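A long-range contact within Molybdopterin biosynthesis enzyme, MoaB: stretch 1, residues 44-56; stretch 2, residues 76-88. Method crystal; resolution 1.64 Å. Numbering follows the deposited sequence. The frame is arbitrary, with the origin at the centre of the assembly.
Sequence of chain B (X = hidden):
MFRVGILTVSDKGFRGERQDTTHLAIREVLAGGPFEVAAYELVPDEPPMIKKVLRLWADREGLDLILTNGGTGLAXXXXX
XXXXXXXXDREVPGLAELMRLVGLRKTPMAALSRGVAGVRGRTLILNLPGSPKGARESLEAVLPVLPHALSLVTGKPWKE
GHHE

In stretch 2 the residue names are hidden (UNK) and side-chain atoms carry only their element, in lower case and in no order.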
# COMPACT_ATOMS: atom_id res chain seq x y z
N PRO B 44 3.96 27.17 2.44
CA PRO B 44 5.21 26.77 3.09
C PRO B 44 5.19 25.30 3.53
O PRO B 44 4.14 24.66 3.52
CB PRO B 44 5.30 27.72 4.29
CG PRO B 44 4.50 28.91 3.86
CD PRO B 44 3.32 28.27 3.18
N ASP B 45 6.35 24.79 3.92
CA ASP B 45 6.47 23.41 4.39
C ASP B 45 6.07 23.48 5.86
O ASP B 45 6.87 23.19 6.74
CB ASP B 45 7.93 22.94 4.32
CG ASP B 45 8.30 22.42 2.95
OD1 ASP B 45 7.66 21.46 2.49
OD2 ASP B 45 9.24 22.98 2.34
N GLU B 46 4.82 23.87 6.11
CA GLU B 46 4.33 23.97 7.47
C GLU B 46 2.99 23.25 7.47
O GLU B 46 2.00 23.76 6.94
CB GLU B 46 4.14 25.40 7.98
CG GLU B 46 5.44 26.12 8.29
CD GLU B 46 6.21 25.47 9.42
OE1 GLU B 46 5.61 25.22 10.49
OE2 GLU B 46 7.42 25.22 9.25
N PRO B 47 2.94 22.06 8.08
CA PRO B 47 1.70 21.28 8.15
C PRO B 47 0.45 22.11 8.43
O PRO B 47 -0.56 21.97 7.75
CB PRO B 47 2.00 20.26 9.24
CG PRO B 47 3.46 19.99 9.02
CD PRO B 47 4.03 21.37 8.80
N PRO B 48 0.50 22.99 9.45
CA PRO B 48 -0.66 23.83 9.78
C PRO B 48 -1.19 24.62 8.59
O PRO B 48 -2.39 24.70 8.36
CB PRO B 48 -0.12 24.75 10.88
CG PRO B 48 0.89 23.90 11.55
CD PRO B 48 1.61 23.24 10.40
N MET B 49 -0.27 25.20 7.83
CA MET B 49 -0.64 26.00 6.67
C MET B 49 -1.10 25.14 5.50
O MET B 49 -2.00 25.53 4.77
CB MET B 49 0.54 26.87 6.26
CG MET B 49 0.95 27.84 7.35
SD MET B 49 2.27 28.92 6.83
CE MET B 49 1.33 30.14 5.90
N ILE B 50 -0.47 23.99 5.33
CA ILE B 50 -0.87 23.09 4.25
C ILE B 50 -2.31 22.68 4.51
O ILE B 50 -3.16 22.73 3.61
CB ILE B 50 0.02 21.82 4.21
CG1 ILE B 50 1.45 22.20 3.80
CG2 ILE B 50 -0.56 20.80 3.23
CD1 ILE B 50 2.50 21.12 4.07
N LYS B 51 -2.59 22.29 5.75
CA LYS B 51 -3.92 21.87 6.14
C LYS B 51 -4.98 22.96 5.99
O LYS B 51 -6.11 22.68 5.60
CB LYS B 51 -3.89 21.34 7.58
CG LYS B 51 -2.91 20.18 7.76
CD LYS B 51 -2.88 19.63 9.18
CE LYS B 51 -4.17 18.91 9.54
NZ LYS B 51 -4.06 18.21 10.86
N LYS B 52 -4.62 24.21 6.28
CA LYS B 52 -5.59 25.30 6.15
C LYS B 52 -6.07 25.43 4.71
O LYS B 52 -7.27 25.58 4.46
CB LYS B 52 -4.99 26.63 6.60
CG LYS B 52 -5.98 27.78 6.50
CD LYS B 52 -5.37 29.12 6.88
CE LYS B 52 -6.39 30.24 6.70
NZ LYS B 52 -5.84 31.57 7.08
N VAL B 53 -5.14 25.37 3.77
CA VAL B 53 -5.47 25.48 2.35
C VAL B 53 -6.28 24.27 1.89
O VAL B 53 -7.30 24.42 1.23
CB VAL B 53 -4.20 25.60 1.47
CG1 VAL B 53 -4.59 25.61 -0.00
CG2 VAL B 53 -3.44 26.87 1.83
N LEU B 54 -5.83 23.07 2.24
CA LEU B 54 -6.55 21.86 1.85
C LEU B 54 -7.96 21.88 2.43
O LEU B 54 -8.91 21.46 1.78
CB LEU B 54 -5.80 20.61 2.34
CG LEU B 54 -4.45 20.30 1.71
CD1 LEU B 54 -3.89 19.02 2.33
CD2 LEU B 54 -4.60 20.14 0.20
N ARG B 55 -8.08 22.38 3.66
CA ARG B 55 -9.36 22.45 4.34
C ARG B 55 -10.27 23.43 3.60
O ARG B 55 -11.44 23.14 3.34
CB ARG B 55 -9.16 22.93 5.78
CG ARG B 55 -10.34 22.67 6.70
CD ARG B 55 -10.15 23.41 8.03
NE ARG B 55 -8.86 23.12 8.65
CZ ARG B 55 -8.54 21.95 9.21
NH1 ARG B 55 -7.34 21.79 9.75
NH2 ARG B 55 -9.41 20.96 9.25
N LEU B 56 -9.72 24.59 3.27
CA LEU B 56 -10.44 25.64 2.56
C LEU B 56 -10.93 25.16 1.20
O LEU B 56 -12.11 25.26 0.87
CB LEU B 56 -9.53 26.85 2.35
CG LEU B 56 -9.85 28.19 3.01
CD1 LEU B 56 -9.89 28.03 4.52
CD2 LEU B 56 -8.81 29.21 2.60
N UNK B 76 13.37 14.96 6.61
CA UNK B 76 12.60 15.25 7.82
C UNK B 76 11.66 16.45 7.68
O UNK B 76 10.71 16.59 8.45
c UNK B 76 13.69 15.50 8.86
c UNK B 76 14.77 14.57 8.41
c UNK B 76 14.80 14.82 6.92
N UNK B 77 11.92 17.31 6.70
CA UNK B 77 11.08 18.49 6.50
C UNK B 77 9.86 18.18 5.63
O UNK B 77 8.85 18.89 5.69
c UNK B 77 11.17 20.97 5.92
n UNK B 77 11.27 23.29 6.77
n UNK B 77 9.57 24.63 7.56
n UNK B 77 9.67 22.42 8.17
c UNK B 77 12.00 22.03 6.63
c UNK B 77 11.89 19.63 5.89
c UNK B 77 10.17 23.45 7.50
N UNK B 78 9.96 17.14 4.81
CA UNK B 78 8.86 16.74 3.93
C UNK B 78 7.75 16.10 4.76
O UNK B 78 7.82 14.92 5.10
c UNK B 78 10.47 16.27 2.04
o UNK B 78 10.37 17.41 1.55
c UNK B 78 9.34 15.74 2.89
o UNK B 78 11.47 15.54 1.86
N UNK B 79 6.72 16.88 5.07
CA UNK B 79 5.61 16.37 5.87
C UNK B 79 4.25 16.52 5.19
O UNK B 79 3.21 16.48 5.85
c UNK B 79 5.60 17.05 7.24
n UNK B 79 7.65 20.95 10.01
c UNK B 79 6.80 17.42 9.44
n UNK B 79 7.19 19.29 11.52
c UNK B 79 6.79 16.67 8.11
c UNK B 79 7.33 19.69 10.27
n UNK B 79 7.15 18.83 9.26
N UNK B 80 4.26 16.70 3.88
CA UNK B 80 3.02 16.86 3.14
C UNK B 80 2.10 15.64 3.30
O UNK B 80 0.89 15.79 3.43
c UNK B 80 1.98 17.24 0.86
o UNK B 80 4.05 18.31 1.49
c UNK B 80 3.29 17.10 1.64
N UNK B 81 2.67 14.42 3.29
CA UNK B 81 1.82 13.23 3.45
C UNK B 81 1.14 13.20 4.81
O UNK B 81 -0.05 12.92 4.91
c UNK B 81 4.04 14.02 2.93
c UNK B 81 2.80 12.07 3.26
c UNK B 81 3.82 12.64 2.34
N UNK B 82 1.91 13.47 5.86
CA UNK B 82 1.35 13.48 7.22
C UNK B 82 0.26 14.53 7.36
O UNK B 82 -0.79 14.26 7.92
o UNK B 82 5.80 12.71 8.14
c UNK B 82 4.68 12.78 7.58
o UNK B 82 4.55 12.97 6.35
c UNK B 82 2.45 13.75 8.26
c UNK B 82 3.44 12.61 8.43
N UNK B 83 0.53 15.72 6.85
CA UNK B 83 -0.45 16.81 6.94
C UNK B 83 -1.73 16.44 6.20
O UNK B 83 -2.83 16.73 6.67
c UNK B 83 0.14 18.09 6.36
N UNK B 84 -1.58 15.79 5.05
CA UNK B 84 -2.72 15.40 4.25
C UNK B 84 -3.53 14.28 4.88
O UNK B 84 -4.76 14.38 4.98
c UNK B 84 -3.47 14.56 1.99
o UNK B 84 -1.55 16.00 2.20
c UNK B 84 -2.26 14.94 2.84
N UNK B 85 -2.86 13.22 5.32
CA UNK B 85 -3.54 12.08 5.93
C UNK B 85 -4.47 12.51 7.06
O UNK B 85 -5.57 11.98 7.20
c UNK B 85 -1.77 7.10 7.25
n UNK B 85 -2.70 6.18 7.43
c UNK B 85 -1.68 10.37 5.47
n UNK B 85 -1.97 8.10 6.40
c UNK B 85 -2.53 11.07 6.49
c UNK B 85 -1.01 9.15 6.10
n UNK B 85 -0.62 7.02 7.91
N UNK B 86 -4.02 13.47 7.85
CA UNK B 86 -4.79 13.96 8.98
C UNK B 86 -6.11 14.63 8.58
O UNK B 86 -7.00 14.80 9.41
c UNK B 86 -3.94 14.93 9.80
o UNK B 86 -1.99 16.32 11.35
c UNK B 86 -2.80 14.23 10.55
o UNK B 86 -0.51 14.77 10.89
c UNK B 86 -1.69 15.18 10.95
N UNK B 87 -6.23 15.00 7.31
CA UNK B 87 -7.44 15.66 6.81
C UNK B 87 -8.35 14.75 5.99
O UNK B 87 -9.47 15.13 5.65
c UNK B 87 -7.24 18.70 7.65
c UNK B 87 -7.06 16.87 5.95
c UNK B 87 -5.92 19.05 5.55
c UNK B 87 -6.33 18.05 6.61
N UNK B 88 -7.89 13.55 5.68
CA UNK B 88 -8.66 12.60 4.88
C UNK B 88 -9.69 11.80 5.65
O UNK B 88 -9.45 11.40 6.79
c UNK B 88 -7.25 13.08 2.21
c UNK B 88 -7.72 11.63 4.18
c UNK B 88 -6.63 12.25 3.32
c UNK B 88 -5.74 11.15 2.75
O HOH W 1 6.12 19.48 3.51
O HOH W 2 7.52 20.52 7.34

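Position 76 carries three side-chain carbons that close a ring onto the backbone N, and it lies out of reach of stretch 1; it is P76. At position 77 three carbons lead to a nitrogen and then to a carbon bearing two more nitrogens, a guanidinium, and one terminal nitrogen of position 77 lies 2.8 Å from E46 OE2. This is R77. Its NH2 donates to that oxygen with a nearly straight N-H...O angle of 169°, a hydrogen bond within a salt bridge. The carboxylate oxygen lies near the guanidinium plane, where the N-H groups point, whereas D45 O sits over one face, 3.2 Å from R77 NH2 but at too poor an angle to bond.

Position 78 has two carbons, the second with two oxygens, and makes no contact with stretch 1: D78. Position 79 repeats the guanidinium pattern of three carbons, a nitrogen and a carbon with two nitrogens; P47 CD packs over one face of this group, 3.8 Å from a terminal nitrogen of position 79. The residue is R79, and that nitrogen is NH2. Water 2 donates to both D45 O (2.8 Å) and R77 O (2.7 Å) and accepts from R79 NE (2.6 Å), tying the two loops together.

Position 80 shows one carbon carrying an oxygen and a second carbon, the branched pattern of threonine, and its side-chain oxygen lies 4.1 Å from I50 CD1: T80. Water 1 donates to T80 OG1 (3.1 Å) and D45 OD1 (2.7 Å), and accepts from R79 N (3.1 Å). Position 81 again has three carbons closed onto N and touches nothing on stretch 1; it is P81. Position 82, three carbons with two oxygens on the third, is likewise without contact and is E82.

The one side-chain carbon of position 83, CB, is 4.0 Å from P47 CA and 4.2 Å from I50 CG2, which marks A83. It lies where the backbones come close, P47 CA to A83 CA being 5.1 Å. Position 84 has one carbon bearing an oxygen and a carbon, the oxygen 3.8 Å from L54 CD1: T84, whose OG1 donates back to T80 O (2.7 Å). Position 85 has the guanidinium pattern and is out of reach: R85.

Position 86 has three carbons with two oxygens on the third, and one carboxylate oxygen of position 86 lies 2.8 Å from K51 NZ. It is E86; K51 NZ donates to its OE1 in a second salt bridge. Position 87 has four carbons forked at the second. One terminal carbon of position 87 is 3.6 Å from L54 CB and 3.5 Å from K51 CA; the other is 3.5 Å from R55 NH2. This is L87, the carbons being CD1 and CD2 respectively. Position 88 has the same forked set of four carbons but makes no contact: L88.

The contact buries 697 Å² in all, L87 giving the largest share. The helices cross at -47°, their axes 9.1 Å apart at closest approach. A83 and L87 meet P47, I50 and L54 in an apolar seam. Charged pairs flank it: E46 with R77 near the helix starts, K51 with E86 farther along. Within it, A83 O is buried without a polar partner.

Stretch 2 (76-88) PRDRTPEATRELL
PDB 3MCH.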